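Local coordinates for luciferase-like monooxygenase (Streptomyces bottropensis, PDB 7BIP), which probably acts as a monooxygenase of the bacterial luciferase-like family in the biosynthesis of the aromatic polyketide rishirilide, at residues L26-L31 and E333-T338; P80-P85 and P113-A118; R138-E143 and H153-V158; A293-L298 and I309-G314. All coordinates share one frame; numbering follows the deposited sequence.

Overall arrangement
Most of these contacts lie outside the parallel strands of a TIM barrel. Interaction 1 pairs helices near the two chain ends, and interactions 2, 3 and 4 lie within that span. Interactions 2 and 3 touch through His84, Pro85, Leu140, His153 and Phe155. Interactions 1 (through Leu26 alone), 2 and 3 reach the second subunit; interaction 4, centred about 33 Å and 41 Å from the centres of interactions 2 and 3, does not. All touching residues are buried in interactions 1 and 2; Val158 in interaction 3 and Arg295 and Asp311 in interaction 4 are partly exposed. Interaction 1 is aliphatic, phenylalanines mark interactions 2 and 3, and only interaction 4 has a salt bridge across its segments.

Interaction 1 (L26-L31 and E333-T338)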
loop_
_atom_site.group_PDB
_atom_site.type_symbol
_atom_site.label_atom_id
_atom_site.label_comp_id
_atom_site.label_asym_id
_atom_site.label_seq_id
_atom_site.Cartn_x
_atom_site.Cartn_y
_atom_site.Cartn_z
ATOM N N LEU A 26 -6.971 -9.454 8.842
ATOM C CA LEU A 26 -7.471 -8.170 9.330
ATOM C C LEU A 26 -8.270 -8.339 10.622
ATOM O O LEU A 26 -8.217 -7.477 11.509
ATOM C CB LEU A 26 -8.318 -7.470 8.259
ATOM C CG LEU A 26 -7.517 -6.883 7.095
ATOM C CD1 LEU A 26 -8.445 -6.434 5.970
ATOM C CD2 LEU A 26 -6.639 -5.717 7.559
ATOM N N ARG A 27 -9.007 -9.445 10.756
ATOM C CA ARG A 27 -9.741 -9.673 11.998
ATOM C C ARG A 27 -8.791 -9.943 13.161
ATOM O O ARG A 27 -9.056 -9.510 14.292
ATOM C CB ARG A 27 -10.731 -10.824 11.819
ATOM C CG ARG A 27 -11.541 -11.184 13.064
ATOM C CD ARG A 27 -12.210 -9.967 13.688
ATOM N NE ARG A 27 -12.690 -10.267 15.042
ATOM C CZ ARG A 27 -12.865 -9.356 15.989
ATOM N NH1 ARG A 27 -12.609 -8.078 15.740
ATOM N NH2 ARG A 27 -13.298 -9.722 17.189
ATOM N N LEU A 28 -7.670 -10.644 12.906
ATOM C CA LEU A 28 -6.676 -10.833 13.962
ATOM C C LEU A 28 -6.022 -9.510 14.350
ATOM O O LEU A 28 -5.697 -9.291 15.526
ATOM C CB LEU A 28 -5.619 -11.851 13.527
ATOM C CG LEU A 28 -6.161 -13.274 13.326
ATOM C CD1 LEU A 28 -5.153 -14.144 12.621
ATOM C CD2 LEU A 28 -6.560 -13.907 14.655
ATOM N N ALA A 29 -5.793 -8.632 13.373
ATOM C CA ALA A 29 -5.314 -7.289 13.688
ATOM C C ALA A 29 -6.307 -6.541 14.575
ATOM O O ALA A 29 -5.907 -5.863 15.531
ATOM C CB ALA A 29 -5.053 -6.519 12.390
ATOM N N GLU A 30 -7.608 -6.658 14.278
ATOM C CA GLU A 30 -8.639 -6.071 15.145
ATOM C C GLU A 30 -8.603 -6.679 16.541
ATOM O O GLU A 30 -8.734 -5.965 17.543
ATOM C CB GLU A 30 -10.023 -6.278 14.526
ATOM C CG GLU A 30 -10.281 -5.431 13.265
ATOM C CD GLU A 30 -11.560 -5.842 12.538
ATOM O OE1 GLU A 30 -12.254 -6.758 13.020
ATOM O OE2 GLU A 30 -11.888 -5.250 11.487
ATOM N N LEU A 31 -8.441 -8.002 16.625
ATOM C CA LEU A 31 -8.365 -8.646 17.930
ATOM C C LEU A 31 -7.125 -8.199 18.698
ATOM O O LEU A 31 -7.179 -8.013 19.919
ATOM C CB LEU A 31 -8.399 -10.163 17.755
ATOM C CG LEU A 31 -8.611 -10.973 19.033
ATOM C CD1 LEU A 31 -10.022 -10.753 19.584
ATOM C CD2 LEU A 31 -8.376 -12.457 18.754
ATOM N N GLU A 333 -9.902 -19.681 14.049
ATOM C CA GLU A 333 -10.332 -19.808 15.440
ATOM C C GLU A 333 -9.177 -20.223 16.347
ATOM O O GLU A 333 -9.165 -19.874 17.537
ATOM C CB GLU A 333 -11.487 -20.815 15.544
ATOM C CG GLU A 333 -12.790 -20.360 14.888
ATOM C CD GLU A 333 -12.758 -20.417 13.358
ATOM O OE1 GLU A 333 -11.845 -21.055 12.785
ATOM O OE2 GLU A 333 -13.656 -19.815 12.731
ATOM N N GLU A 334 -8.203 -20.957 15.804
ATOM C CA GLU A 334 -7.042 -21.379 16.582
ATOM C C GLU A 334 -6.062 -20.228 16.769
ATOM O O GLU A 334 -5.503 -20.056 17.858
ATOM C CB GLU A 334 -6.365 -22.577 15.905
ATOM C CG GLU A 334 -7.136 -23.885 16.144
ATOM C CD GLU A 334 -6.594 -25.077 15.375
ATOM O OE1 GLU A 334 -5.364 -25.177 15.179
ATOM O OE2 GLU A 334 -7.419 -25.921 14.959
ATOM N N SER A 335 -5.848 -19.424 15.724
ATOM C CA SER A 335 -5.052 -18.213 15.903
ATOM C C SER A 335 -5.695 -17.282 16.929
ATOM O O SER A 335 -5.015 -16.701 17.786
ATOM C CB SER A 335 -4.902 -17.491 14.566
ATOM O OG SER A 335 -4.307 -18.353 13.603
ATOM N N ALA A 336 -7.011 -17.137 16.862
ATOM C CA ALA A 336 -7.707 -16.254 17.790
ATOM C C ALA A 336 -7.649 -16.796 19.215
ATOM O O ALA A 336 -7.495 -16.026 20.171
ATOM C CB ALA A 336 -9.156 -16.077 17.332
ATOM N N ARG A 337 -7.757 -18.121 19.371
ATOM C CA ARG A 337 -7.632 -18.731 20.696
ATOM C C ARG A 337 -6.259 -18.459 21.293
ATOM O O ARG A 337 -6.147 -18.116 22.477
ATOM C CB ARG A 337 -7.888 -20.240 20.618
ATOM C CG ARG A 337 -7.604 -20.960 21.941
ATOM C CD ARG A 337 -7.989 -22.440 21.871
ATOM N NE ARG A 337 -7.116 -23.178 20.979
ATOM C CZ ARG A 337 -7.196 -24.489 20.783
ATOM N NH1 ARG A 337 -8.139 -25.196 21.416
ATOM N NH2 ARG A 337 -6.356 -25.082 19.952
ATOM N N THR A 338 -5.203 -18.599 20.481
ATOM C CA THR A 338 -3.856 -18.289 20.946
ATOM C C THR A 338 -3.789 -16.868 21.472
ATOM O O THR A 338 -3.251 -16.617 22.557
ATOM C CB THR A 338 -2.846 -18.474 19.806
ATOM O OG1 THR A 338 -2.708 -19.864 19.497
ATOM C CG2 THR A 338 -1.473 -17.913 20.195
#
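Leu28 and Leu31, one turn apart on the first helix, meet Ser335 and Ala336 on a helix near the C-terminus, and the contact across the pair is wholly van der Waals. Both methyls of Leu28 straddle the CB of Ser335: CD1 lies 3.9 Å from that CB, and CD2 reaches the same atom while also approaching the backbone N of Ala336. The CD2 of Leu31 comes to Ala336 from one turn further on, 4.0 Å from its CB and close to its carbonyl O. Leu31 carries CG opposite the backbone N (chi1 -168°), whereas in Leu28 it lies opposite the carbonyl carbon; the two branched ends still reach neighbouring residues of the facing helix. With small residues at Ser335 and Ala336, the leucine methyls reach the backbone N and O of Ala336; the segment axes are 10.6 Å apart and nearly parallel, at 16°.

Polar groups find their partners away from the interface. Ser335 OG is hydrogen-bonded to Val325 O, and its CB makes the apolar contact. On the first helix Arg27 NH1 donates to Glu30 OE1 over 3.0 Å, in the guanidinium plane and on the anti lone pair of the carboxylate oxygen; Glu34 shares the arginine and Arg67 takes the other oxygen of Glu30.

Helix 332-345 extends the seam with Phe332 and Met339 against Leu28 and Arg340 against Leu31, and Ile326 packs on Leu28 and Ser335. Beyond it, Leu26 and Ala29 pack on helix 57-67, while Thr338 leans on strand 228-236, placing both helices on the outside of the barrel.

Interaction 2 (P80-P85 and P113-A118)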
loop_
_atom_site.group_PDB
_atom_site.type_symbol
_atom_site.label_atom_id
_atom_site.label_comp_id
_atom_site.label_asym_id
_atom_site.label_seq_id
_atom_site.Cartn_x
_atom_site.Cartn_y
_atom_site.Cartn_z
ATOM N N PRO A 80 14.584 -2.986 1.106
ATOM C CA PRO A 80 15.001 -1.857 0.261
ATOM C C PRO A 80 15.667 -2.278 -1.037
ATOM O O PRO A 80 15.604 -1.518 -2.015
ATOM C CB PRO A 80 15.963 -1.066 1.164
ATOM C CG PRO A 80 16.242 -1.937 2.339
ATOM C CD PRO A 80 15.098 -2.874 2.482
ATOM N N VAL A 81 16.257 -3.481 -1.096
ATOM C CA VAL A 81 16.948 -3.921 -2.308
ATOM C C VAL A 81 16.002 -3.997 -3.504
ATOM O O VAL A 81 16.443 -3.867 -4.656
ATOM C CB VAL A 81 17.664 -5.268 -2.049
ATOM C CG1 VAL A 81 16.673 -6.412 -1.822
ATOM C CG2 VAL A 81 18.625 -5.605 -3.181
ATOM N N PHE A 82 14.700 -4.178 -3.272
ATOM C CA PHE A 82 13.776 -4.441 -4.368
ATOM C C PHE A 82 12.862 -3.269 -4.663
ATOM O O PHE A 82 11.878 -3.425 -5.391
ATOM C CB PHE A 82 12.928 -5.682 -4.080
ATOM C CG PHE A 82 13.721 -6.942 -4.039
ATOM C CD1 PHE A 82 14.775 -7.134 -4.916
ATOM C CD2 PHE A 82 13.433 -7.925 -3.107
ATOM C CE1 PHE A 82 15.525 -8.298 -4.868
ATOM C CE2 PHE A 82 14.173 -9.091 -3.062
ATOM C CZ PHE A 82 15.227 -9.269 -3.935
ATOM N N THR A 83 13.143 -2.103 -4.108
ATOM C CA THR A 83 12.303 -0.968 -4.396
ATOM C C THR A 83 13.207 0.231 -4.643
ATOM O O THR A 83 14.438 0.121 -4.657
ATOM C CB THR A 83 11.287 -0.751 -3.270
ATOM O OG1 THR A 83 10.373 0.295 -3.625
ATOM C CG2 THR A 83 11.988 -0.417 -1.953
ATOM N N HIS A 84 12.588 1.359 -4.895
ATOM C CA HIS A 84 13.257 2.639 -5.024
ATOM C C HIS A 84 13.024 3.454 -3.760
ATOM O O HIS A 84 11.891 3.513 -3.269
ATOM C CB HIS A 84 12.694 3.392 -6.228
ATOM C CG HIS A 84 13.524 4.556 -6.663
ATOM N ND1 HIS A 84 13.686 5.687 -5.894
ATOM C CD2 HIS A 84 14.214 4.774 -7.809
ATOM C CE1 HIS A 84 14.463 6.541 -6.533
ATOM N NE2 HIS A 84 14.785 6.020 -7.702
ATOM N N PRO A 85 14.054 4.096 -3.200
ATOM C CA PRO A 85 13.848 4.817 -1.927
ATOM C C PRO A 85 12.802 5.914 -2.001
ATOM O O PRO A 85 12.163 6.202 -0.983
ATOM C CB PRO A 85 15.235 5.395 -1.608
ATOM C CG PRO A 85 16.007 5.295 -2.874
ATOM C CD PRO A 85 15.460 4.131 -3.635
ATOM N N PRO A 113 16.697 -16.843 -3.292
ATOM C CA PRO A 113 17.368 -16.634 -4.588
ATOM C C PRO A 113 16.420 -16.250 -5.712
ATOM O O PRO A 113 16.777 -15.413 -6.551
ATOM C CB PRO A 113 18.055 -17.983 -4.843
ATOM C CG PRO A 113 18.252 -18.560 -3.468
ATOM C CD PRO A 113 17.027 -18.153 -2.700
ATOM N N ASP A 114 15.209 -16.815 -5.744
ATOM C CA ASP A 114 14.276 -16.464 -6.811
ATOM C C ASP A 114 13.863 -14.998 -6.757
ATOM O O ASP A 114 13.540 -14.411 -7.796
ATOM C CB ASP A 114 13.037 -17.354 -6.751
ATOM C CG ASP A 114 13.342 -18.793 -7.109
ATOM O OD1 ASP A 114 12.465 -19.656 -6.911
ATOM O OD2 ASP A 114 14.466 -19.058 -7.582
ATOM N N GLU A 115 13.823 -14.394 -5.564
ATOM C CA GLU A 115 13.525 -12.966 -5.491
ATOM C C GLU A 115 14.605 -12.153 -6.187
ATOM O O GLU A 115 14.302 -11.262 -6.987
ATOM C CB GLU A 115 13.353 -12.518 -4.036
ATOM C CG GLU A 115 12.136 -13.135 -3.353
ATOM C CD GLU A 115 12.035 -12.813 -1.869
ATOM O OE1 GLU A 115 13.040 -12.353 -1.274
ATOM O OE2 GLU A 115 10.950 -13.056 -1.292
ATOM N N PHE A 116 15.882 -12.456 -5.917
ATOM C CA PHE A 116 16.969 -11.741 -6.583
ATOM C C PHE A 116 16.936 -11.960 -8.092
ATOM O O PHE A 116 17.131 -11.017 -8.875
ATOM C CB PHE A 116 18.325 -12.194 -6.025
ATOM C CG PHE A 116 18.676 -11.578 -4.693
ATOM C CD1 PHE A 116 19.298 -10.338 -4.629
ATOM C CD2 PHE A 116 18.402 -12.255 -3.504
ATOM C CE1 PHE A 116 19.626 -9.772 -3.400
ATOM C CE2 PHE A 116 18.733 -11.701 -2.280
ATOM C CZ PHE A 116 19.346 -10.462 -2.225
ATOM N N THR A 117 16.717 -13.205 -8.520
ATOM C CA THR A 117 16.754 -13.502 -9.947
ATOM C C THR A 117 15.640 -12.775 -10.684
ATOM O O THR A 117 15.863 -12.193 -11.755
ATOM C CB THR A 117 16.640 -15.008 -10.179
ATOM O OG1 THR A 117 17.724 -15.681 -9.529
ATOM C CG2 THR A 117 16.693 -15.298 -11.668
ATOM N N ALA A 118 14.434 -12.784 -10.116
ATOM C CA ALA A 118 13.288 -12.199 -10.807
ATOM C C ALA A 118 13.420 -10.690 -10.937
ATOM O O ALA A 118 13.033 -10.112 -11.960
ATOM C CB ALA A 118 11.995 -12.563 -10.079
#
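Phe82 pushes its outer ring atoms against the first turns of helix 113-119, touching Glu115 and Phe116 together. Its CE2 lies 3.7 Å from Glu115 CB, and CZ sits above the Phe116 ring, over its centre. The two rings form a T-shaped (edge-to-face) pair, the edge of Phe82 meeting the face of Phe116, with centroids 5.4 Å apart and planes at 70°. Phe82 also meets the backbone of the helix, CZ being 3.8 Å from the N of Phe116. Its CG stands opposite its own carbonyl carbon (chi1 -66°), which sends the ring out of the loop to the helix. Val81 CG1 lies 3.5 Å above the Phe82 plane, over the centre of one face, while a ring stack with Phe119 continues the aromatic cluster.

In Phe116 the CB is directed across the contact, but the ring lies nearer the loop, with CE1 4.3 Å from Val81 CG2. Ala110 touches both phenylalanines.

Glu115 offers its CB and backbone carbonyl to the Phe82 ring, with OE1 near CE2. Its extended side chain crosses that of Phe82 at about a right angle, with carboxylate and ring planes 86° apart. OE2 is bonded beyond the contact, to His45 ND1 and the backbone N of Tyr46.

The loop leaves strand 72-78 and enters helix 85-98, where His84 is the N-cap and its ND1 accepts from the N of Leu86. Such a strand-loop-helix connection, here packed on helix 113-119 through phenylalanines, belongs to the repeated beta-alpha design of a TIM barrel.

Interaction 3 (R138-E143 and H153-V158); sequences RRLWAE and HRFGPV
Leu140, near the end of helix 126-142, packs against Phe155 and Val158 of the beta-hairpin that follows it, formed by strands 146-149 and 154-158 as an insertion outside the parallel barrel sheet. Leucine and phenylalanine approach from opposite directions, the two methyls of Leu140 lying against CE1 and CZ of the Phe155 ring: CD2 is 3.9 Å from CE1, and CD1 is 4.0 Å from CZ. In Leu140 a chi1 of -74° sets CG opposite the carbonyl carbon, and the branched end brings both methyls to the ring although CB itself is directed across the contact. Phe155 takes the less roomy alternative, with CG lodged between its backbone N and carbonyl carbon (chi1 52°), which lets the end of the ring reach the leucine.

Behind it Gly156 has a phi of 110°, a conformation open to glycine because it lacks a CB, and a cis peptide leads into Pro157, where the chain turns a corner. Past this bend Val158 comes back to the same leucine. Helix 85-98 adds Leu86 and Ala89 against Leu140, Trp148 meets the Phe155 ring, and Phe47 of the second subunit packs on Val158. Leu140 CD2 is thus shared, its second neighbour being Val158 CG2 at 4.2 Å.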
loop_
_atom_site.group_PDB
_atom_site.type_symbol
_atom_site.label_atom_id
_atom_site.label_comp_id
_atom_site.label_asym_id
_atom_site.label_seq_id
_atom_site.Cartn_x
_atom_site.Cartn_y
_atom_site.Cartn_z
ATOM N N ARG A 138 15.761 7.408 5.155
ATOM C CA ARG A 138 15.889 8.249 6.340
ATOM C C ARG A 138 16.079 9.711 5.960
ATOM O O ARG A 138 15.453 10.598 6.558
ATOM C CB ARG A 138 17.052 7.777 7.216
ATOM C CG ARG A 138 17.175 8.563 8.523
ATOM C CD ARG A 138 18.560 8.392 9.195
ATOM N NE ARG A 138 19.624 9.100 8.481
ATOM C CZ ARG A 138 19.789 10.423 8.490
ATOM N NH1 ARG A 138 18.976 11.198 9.200
ATOM N NH2 ARG A 138 20.771 10.977 7.793
ATOM N N ARG A 139 16.924 9.979 4.958
ATOM C CA ARG A 139 17.159 11.356 4.539
ATOM C C ARG A 139 15.913 11.974 3.927
ATOM O O ARG A 139 15.623 13.149 4.176
ATOM C CB ARG A 139 18.317 11.424 3.544
ATOM C CG ARG A 139 19.625 11.284 4.222
ATOM C CD ARG A 139 20.757 11.839 3.400
ATOM N NE ARG A 139 21.967 11.224 3.894
ATOM C CZ ARG A 139 23.164 11.354 3.350
ATOM N NH1 ARG A 139 23.337 12.113 2.268
ATOM N NH2 ARG A 139 24.185 10.715 3.909
ATOM N N LEU A 140 15.192 11.213 3.085
ATOM C CA LEU A 140 13.957 11.731 2.502
ATOM C C LEU A 140 12.939 12.091 3.576
ATOM O O LEU A 140 12.159 13.035 3.400
ATOM C CB LEU A 140 13.372 10.712 1.520
ATOM C CG LEU A 140 14.167 10.632 0.202
ATOM C CD1 LEU A 140 13.852 9.341 -0.544
ATOM C CD2 LEU A 140 13.878 11.852 -0.673
ATOM N N TRP A 141 12.937 11.368 4.701
ATOM C CA TRP A 141 12.028 11.703 5.791
ATOM C C TRP A 141 12.529 12.883 6.616
ATOM O O TRP A 141 11.731 13.730 7.038
ATOM C CB TRP A 141 11.866 10.513 6.731
ATOM C CG TRP A 141 11.081 9.346 6.238
ATOM C CD1 TRP A 141 10.130 9.321 5.256
ATOM C CD2 TRP A 141 11.167 8.022 6.760
ATOM N NE1 TRP A 141 9.629 8.041 5.127
ATOM C CE2 TRP A 141 10.246 7.229 6.045
ATOM C CE3 TRP A 141 11.948 7.424 7.754
ATOM C CZ2 TRP A 141 10.072 5.872 6.304
ATOM C CZ3 TRP A 141 11.772 6.070 8.017
ATOM C CH2 TRP A 141 10.850 5.310 7.291
ATOM N N ALA A 142 13.834 12.930 6.894
ATOM C CA ALA A 142 14.370 13.847 7.888
ATOM C C ALA A 142 14.727 15.211 7.325
ATOM O O ALA A 142 14.810 16.177 8.097
ATOM C CB ALA A 142 15.627 13.251 8.534
ATOM N N GLU A 143 14.946 15.311 6.016
ATOM C CA GLU A 143 15.540 16.496 5.409
ATOM C C GLU A 143 14.728 16.946 4.196
ATOM O O GLU A 143 13.853 16.237 3.694
ATOM C CB GLU A 143 16.995 16.240 4.965
ATOM C CG GLU A 143 17.914 15.663 6.041
ATOM C CD GLU A 143 18.186 16.631 7.174
ATOM O OE1 GLU A 143 18.468 16.161 8.298
ATOM O OE2 GLU A 143 18.123 17.858 6.942
ATOM N N HIS A 153 20.847 4.967 -6.934
ATOM C CA HIS A 153 19.886 5.971 -7.373
ATOM C C HIS A 153 20.460 7.354 -7.134
ATOM O O HIS A 153 21.119 7.584 -6.119
ATOM C CB HIS A 153 18.555 5.818 -6.626
ATOM C CG HIS A 153 17.989 4.436 -6.696
ATOM N ND1 HIS A 153 18.080 3.534 -5.656
ATOM C CD2 HIS A 153 17.358 3.787 -7.704
ATOM C CE1 HIS A 153 17.513 2.396 -6.015
ATOM N NE2 HIS A 153 17.064 2.525 -7.250
ATOM N N ARG A 154 20.228 8.268 -8.079
ATOM C CA ARG A 154 20.672 9.649 -7.950
ATOM C C ARG A 154 19.493 10.578 -8.196
ATOM O O ARG A 154 18.815 10.468 -9.223
ATOM C CB ARG A 154 21.798 9.969 -8.927
ATOM C CG ARG A 154 23.024 9.099 -8.714
ATOM C CD ARG A 154 24.141 9.492 -9.668
ATOM N NE ARG A 154 24.038 8.746 -10.920
ATOM C CZ ARG A 154 24.194 9.281 -12.124
ATOM N NH1 ARG A 154 24.466 10.571 -12.248
ATOM N NH2 ARG A 154 24.078 8.521 -13.201
ATOM N N PHE A 155 19.250 11.490 -7.262
ATOM C CA PHE A 155 18.109 12.380 -7.420
ATOM C C PHE A 155 18.311 13.582 -6.515
ATOM O O PHE A 155 19.116 13.550 -5.582
ATOM C CB PHE A 155 16.785 11.667 -7.096
ATOM C CG PHE A 155 16.766 10.964 -5.754
ATOM C CD1 PHE A 155 16.580 11.671 -4.574
ATOM C CD2 PHE A 155 16.898 9.580 -5.683
ATOM C CE1 PHE A 155 16.560 11.010 -3.342
ATOM C CE2 PHE A 155 16.880 8.921 -4.472
ATOM C CZ PHE A 155 16.712 9.641 -3.292
ATOM N N GLY A 156 17.567 14.642 -6.798
ATOM C CA GLY A 156 17.566 15.795 -5.935
ATOM C C GLY A 156 18.244 16.995 -6.558
ATOM O O GLY A 156 18.958 16.877 -7.561
ATOM N N PRO A 157 18.056 18.185 -5.956
ATOM C CA PRO A 157 17.301 18.371 -4.708
ATOM C C PRO A 157 15.791 18.157 -4.841
ATOM O O PRO A 157 15.156 18.712 -5.748
ATOM C CB PRO A 157 17.603 19.824 -4.325
ATOM C CG PRO A 157 18.005 20.492 -5.603
ATOM C CD PRO A 157 18.686 19.436 -6.421
ATOM N N VAL A 158 15.235 17.331 -3.943
ATOM C CA VAL A 158 13.803 17.062 -3.884
ATOM C C VAL A 158 13.390 17.059 -2.419
ATOM O O VAL A 158 14.210 16.868 -1.521
ATOM C CB VAL A 158 13.404 15.720 -4.541
ATOM C CG1 VAL A 158 13.553 15.796 -6.059
ATOM C CG2 VAL A 158 14.209 14.563 -3.929
#

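Interaction 4 (A293-L298 and I309-G314); sequences AERKAL and IDDIRG
Arg295 reaches across to Asp311 and, with its aliphatic part, to Ile312, joining the loop after helix 287-293 to helix 302-316. Its NE donates to Asp311 OD2 over 2.8 Å at an N-H...O angle of 164°; OD2 lies in the guanidinium plane and accepts on its anti lone pair. NH1 adds a weak second bond to the same OD2 at 3.2 Å, so one carboxylate oxygen takes two donors of one guanidinium. The planes of the two groups are 38° apart, which departs from a flat two-oxygen pairing. NH2 has its own acceptor, the carbonyl O of Val292.

Arg295 is the first residue to leave helical backbone angles after helix 287-293 and has positive phi (61°), closing the helix with a Schellman motif. The bend at its chi2 brings the guanidinium to the aspartate while CB stays 3.9 Å from Ile312 CG1. In the same loop Lys296 NZ meets Glu294 OE2 at 2.7 Å from above the carboxylate plane, and on the helix Asp310 pairs with Arg306 and Tyr350, while Arg313 pairs with Asp318.

Below the charges lies an apolar layer: Leu298 CD2 touches Ile312 CD1 at 3.8 Å, and its CD1 meets Ile309 CG1. Tyr232 of strand 228-236 backs Leu298 and Ile312, and Leu298 joins the barrel through backbone bonds to Asn233 and Tyr235.

A partly exposed ion pair thus borders a buried leucine-isoleucine seam; the bonds of NE and NH2 would restrict rotation of the guanidinium, while the hydrocarbon contacts join the start of strand 298-300 to the helix without polar atoms.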
loop_
_atom_site.group_PDB
_atom_site.type_symbol
_atom_site.label_atom_id
_atom_site.label_comp_id
_atom_site.label_asym_id
_atom_site.label_seq_id
_atom_site.Cartn_x
_atom_site.Cartn_y
_atom_site.Cartn_z
ATOM N N ALA A 293 12.039 -26.701 23.919
ATOM C CA ALA A 293 12.851 -26.751 25.132
ATOM C C ALA A 293 13.935 -25.684 25.119
ATOM O O ALA A 293 14.325 -25.178 26.180
ATOM C CB ALA A 293 13.477 -28.132 25.281
ATOM N N GLU A 294 14.429 -25.330 23.939
ATOM C CA GLU A 294 15.461 -24.309 23.796
ATOM C C GLU A 294 14.888 -22.907 23.700
ATOM O O GLU A 294 15.655 -21.955 23.515
ATOM C CB GLU A 294 16.321 -24.598 22.562
ATOM C CG GLU A 294 17.189 -25.837 22.694
ATOM C CD GLU A 294 17.949 -26.167 21.425
ATOM O OE1 GLU A 294 18.744 -27.126 21.450
ATOM O OE2 GLU A 294 17.758 -25.470 20.404
ATOM N N ARG A 295 13.565 -22.768 23.807
ATOM C CA ARG A 295 12.881 -21.476 23.723
ATOM C C ARG A 295 13.110 -20.818 22.365
ATOM O O ARG A 295 13.312 -19.608 22.260
ATOM C CB ARG A 295 13.298 -20.555 24.872
ATOM C CG ARG A 295 12.579 -20.863 26.196
ATOM C CD ARG A 295 13.154 -22.060 26.934
ATOM N NE ARG A 295 12.424 -22.264 28.183
ATOM C CZ ARG A 295 11.364 -23.055 28.315
ATOM N NH1 ARG A 295 10.757 -23.148 29.489
ATOM N NH2 ARG A 295 10.919 -23.760 27.280
ATOM N N LYS A 296 13.056 -21.627 21.307
ATOM C CA LYS A 296 13.089 -21.125 19.943
ATOM C C LYS A 296 11.699 -20.968 19.351
ATOM O O LYS A 296 11.567 -20.469 18.227
ATOM C CB LYS A 296 13.936 -22.046 19.062
ATOM C CG LYS A 296 15.420 -21.982 19.391
ATOM C CD LYS A 296 16.207 -22.969 18.555
ATOM C CE LYS A 296 17.646 -22.523 18.384
ATOM N NZ LYS A 296 18.520 -23.055 19.466
ATOM N N ALA A 297 10.670 -21.365 20.092
ATOM C CA ALA A 297 9.271 -21.256 19.702
ATOM C C ALA A 297 8.453 -21.238 20.981
ATOM O O ALA A 297 8.805 -21.906 21.957
ATOM C CB ALA A 297 8.835 -22.423 18.812
ATOM N N LEU A 298 7.362 -20.477 20.970
ATOM C CA LEU A 298 6.532 -20.265 22.159
ATOM C C LEU A 298 5.239 -21.047 21.958
ATOM O O LEU A 298 4.192 -20.486 21.622
ATOM C CB LEU A 298 6.262 -18.764 22.391
ATOM C CG LEU A 298 7.504 -17.917 22.655
ATOM C CD1 LEU A 298 7.130 -16.467 22.868
ATOM C CD2 LEU A 298 8.206 -18.464 23.893
ATOM N N ILE A 309 8.879 -17.482 28.466
ATOM C CA ILE A 309 9.134 -16.046 28.352
ATOM C C ILE A 309 10.047 -15.568 29.477
ATOM O O ILE A 309 10.968 -14.770 29.251
ATOM C CB ILE A 309 7.808 -15.261 28.325
ATOM C CG1 ILE A 309 7.078 -15.501 26.996
ATOM C CG2 ILE A 309 8.063 -13.766 28.530
ATOM C CD1 ILE A 309 5.626 -15.056 27.032
ATOM N N ASP A 310 9.805 -16.035 30.710
ATOM C CA ASP A 310 10.671 -15.646 31.822
ATOM C C ASP A 310 12.118 -16.063 31.578
ATOM O O ASP A 310 13.049 -15.334 31.945
ATOM C CB ASP A 310 10.147 -16.234 33.134
ATOM C CG ASP A 310 8.815 -15.623 33.556
ATOM O OD1 ASP A 310 8.403 -14.604 32.962
ATOM O OD2 ASP A 310 8.180 -16.158 34.485
ATOM N N ASP A 311 12.333 -17.231 30.962
ATOM C CA ASP A 311 13.688 -17.644 30.602
ATOM C C ASP A 311 14.291 -16.690 29.581
ATOM O O ASP A 311 15.439 -16.248 29.724
ATOM C CB ASP A 311 13.682 -19.069 30.042
ATOM C CG ASP A 311 13.348 -20.115 31.086
ATOM O OD1 ASP A 311 13.389 -19.800 32.298
ATOM O OD2 ASP A 311 13.058 -21.267 30.687
ATOM N N ILE A 312 13.521 -16.370 28.539
ATOM C CA ILE A 312 13.992 -15.492 27.469
ATOM C C ILE A 312 14.343 -14.120 28.026
ATOM O O ILE A 312 15.388 -13.539 27.691
ATOM C CB ILE A 312 12.925 -15.410 26.355
ATOM C CG1 ILE A 312 12.878 -16.726 25.565
ATOM C CG2 ILE A 312 13.192 -14.234 25.420
ATOM C CD1 ILE A 312 11.584 -16.941 24.814
ATOM N N ARG A 313 13.482 -13.582 28.894
ATOM C CA ARG A 313 13.757 -12.290 29.515
ATOM C C ARG A 313 15.035 -12.345 30.344
ATOM O O ARG A 313 15.820 -11.390 30.356
ATOM C CB ARG A 313 12.556 -11.870 30.369
ATOM C CG ARG A 313 12.584 -10.433 30.873
ATOM C CD ARG A 313 11.406 -10.156 31.786
ATOM N NE ARG A 313 11.403 -8.774 32.252
ATOM C CZ ARG A 313 11.867 -8.386 33.437
ATOM N NH1 ARG A 313 12.379 -9.277 34.279
ATOM N NH2 ARG A 313 11.830 -7.104 33.779
ATOM N N GLY A 314 15.269 -13.463 31.030
ATOM C CA GLY A 314 16.504 -13.613 31.786
ATOM C C GLY A 314 17.743 -13.618 30.912
ATOM O O GLY A 314 18.794 -13.112 31.319
#